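Side-chain contact in R.Ecl18kI (Enterobacter cloacae, PDB 2GB7), which recognises the double-stranded DNA sequence 5'-CCNGG-3' and cleaves it before the first C, flipping nucleotides out of the helix as it reads the site: residues Q277-L280 with K281-K285. The protein carries 1 engineered substitution. Residues are numbered along the deposited sequence; the frame is centred on the assembly and turned at random.
Sequences QSIL and KQIEK. Engineered in segment 277-280: Q277 (natural residue Arg).
The carbonyl oxygen S278 O takes two hydrogen bonds from one residue, Q282, a turn further along the α-helix 269-285. The first is the i to i+4 helical bond from Q282 N, at 3.1 Å. The second comes from the side-chain amide, with Q282 NE2 3.0 Å from S278 O and a nearly straight N-H...O angle of 165°. The two donors lie on opposite faces of the carbonyl plane. NE2 stands above that plane, away from the lone pairs, yet the oxygen lies within the plane of the Q282 amide. With CG beside the backbone N (chi1 -68°) and the chain extended beyond it, the Q282 side chain runs back along the helix, and its CG passes 3.3 Å from S278 O.

D140 OD1 accepts from Q282 NE2 and D140 OD2 is hydrogen-bonded to S278 OG, while V141 N donates to Q282 OE1, so the buried amide has an acceptor at one end and a donor at the other, which fixes its rotation. Through D140 and V141, helix 269-285 is bonded to the short strand 140-141, outermost in the mixed sheet of this chain of the PD-(D/E)XK-type nuclease; the contact lies about 12 Å from the bound DNA at the nearest atoms.

Another flank of the helix is apolar. The side chains of I279 and I283, also four residues apart, pass each other at a slant, and both pack on Y296 of helix 290-302; I279 and L280 also touch L300 there. The backbone bond of the same isoleucine pair, from I283 N to I279 O, is 2.8 Å long. In I283, CG1 lies beside its own backbone N (chi1 -68°) and chi2 is extended, which carries CD1 back along the helix to 3.9 Å from I279 CG2.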
loop_
_atom_site.group_PDB
_atom_site.type_symbol
_atom_site.label_atom_id
_atom_site.label_comp_id
_atom_site.label_asym_id
_atom_site.label_seq_id
_atom_site.Cartn_x
_atom_site.Cartn_y
_atom_site.Cartn_z
ATOM N N GLN F 277 34.155 -4.206 7.806
ATOM C CA GLN F 277 33.209 -5.325 7.693
ATOM C C GLN F 277 31.949 -4.950 6.918
ATOM O O GLN F 277 31.511 -5.684 6.021
ATOM C CB GLN F 277 32.807 -5.845 9.083
ATOM C CG GLN F 277 33.871 -6.653 9.802
ATOM C CD GLN F 277 33.428 -7.109 11.191
ATOM O OE1 GLN F 277 32.769 -6.369 11.926
ATOM N NE2 GLN F 277 33.797 -8.338 11.559
ATOM N N SER F 278 31.370 -3.811 7.276
ATOM C CA SER F 278 30.162 -3.308 6.634
ATOM C C SER F 278 30.354 -3.089 5.127
ATOM O O SER F 278 29.513 -3.470 4.330
ATOM C CB SER F 278 29.721 -2.004 7.299
ATOM O OG SER F 278 28.473 -1.595 6.765
ATOM N N ILE F 279 31.471 -2.476 4.759
ATOM C CA ILE F 279 31.810 -2.232 3.358
ATOM C C ILE F 279 32.024 -3.558 2.621
ATOM O O ILE F 279 31.434 -3.776 1.553
ATOM C CB ILE F 279 33.084 -1.371 3.231
ATOM C CG1 ILE F 279 32.821 0.056 3.747
ATOM C CG2 ILE F 279 33.557 -1.323 1.768
ATOM C CD1 ILE F 279 34.100 0.915 3.978
ATOM N N LEU F 280 32.846 -4.440 3.209
ATOM C CA LEU F 280 33.164 -5.743 2.598
ATOM C C LEU F 280 31.895 -6.547 2.357
ATOM O O LEU F 280 31.764 -7.213 1.338
ATOM C CB LEU F 280 34.188 -6.532 3.432
ATOM C CG LEU F 280 35.630 -5.995 3.429
ATOM C CD1 LEU F 280 36.474 -6.645 4.509
ATOM C CD2 LEU F 280 36.299 -6.154 2.058
ATOM N N LYS F 281 30.960 -6.465 3.296
ATOM C CA LYS F 281 29.631 -7.056 3.171
ATOM C C LYS F 281 28.865 -6.511 1.965
ATOM O O LYS F 281 28.235 -7.248 1.203
ATOM C CB LYS F 281 28.855 -6.723 4.440
ATOM C CG LYS F 281 27.619 -7.531 4.695
ATOM C CD LYS F 281 27.837 -8.519 5.830
ATOM C CE LYS F 281 28.102 -7.799 7.156
ATOM N NZ LYS F 281 28.166 -8.763 8.299
ATOM N N GLN F 282 28.922 -5.202 1.784
ATOM C CA GLN F 282 28.220 -4.584 0.667
ATOM C C GLN F 282 28.875 -4.890 -0.675
ATOM O O GLN F 282 28.175 -5.098 -1.659
ATOM C CB GLN F 282 28.095 -3.081 0.891
ATOM C CG GLN F 282 27.164 -2.754 2.053
ATOM C CD GLN F 282 27.240 -1.302 2.429
ATOM O OE1 GLN F 282 26.532 -0.457 1.860
ATOM N NE2 GLN F 282 28.090 -0.991 3.392
ATOM N N ILE F 283 30.205 -4.972 -0.709
ATOM C CA ILE F 283 30.906 -5.373 -1.936
ATOM C C ILE F 283 30.446 -6.771 -2.379
ATOM O O ILE F 283 30.318 -7.035 -3.584
ATOM C CB ILE F 283 32.440 -5.336 -1.797
ATOM C CG1 ILE F 283 32.943 -3.901 -1.656
ATOM C CG2 ILE F 283 33.110 -5.985 -3.019
ATOM C CD1 ILE F 283 34.381 -3.809 -1.138
ATOM N N GLU F 284 30.174 -7.640 -1.404
ATOM C CA GLU F 284 29.665 -8.986 -1.678
ATOM C C GLU F 284 28.328 -8.930 -2.382
ATOM O O GLU F 284 28.118 -9.626 -3.375
ATOM C CB GLU F 284 29.500 -9.761 -0.378
ATOM C CG GLU F 284 29.286 -11.262 -0.526
ATOM C CD GLU F 284 29.609 -11.981 0.767
ATOM O OE1 GLU F 284 29.356 -11.396 1.835
ATOM O OE2 GLU F 284 30.124 -13.117 0.727
ATOM N N LYS F 285 27.429 -8.108 -1.837
ATOM C CA LYS F 285 26.088 -7.919 -2.384
ATOM C C LYS F 285 26.166 -7.426 -3.819
ATOM O O LYS F 285 25.390 -7.848 -4.666
ATOM C CB LYS F 285 25.277 -6.936 -1.520
ATOM C CG LYS F 285 24.486 -7.560 -0.353
ATOM C CD LYS F 285 25.325 -8.520 0.515
ATOM C CE LYS F 285 24.705 -8.782 1.876
ATOM N NZ LYS F 285 25.706 -9.484 2.734
#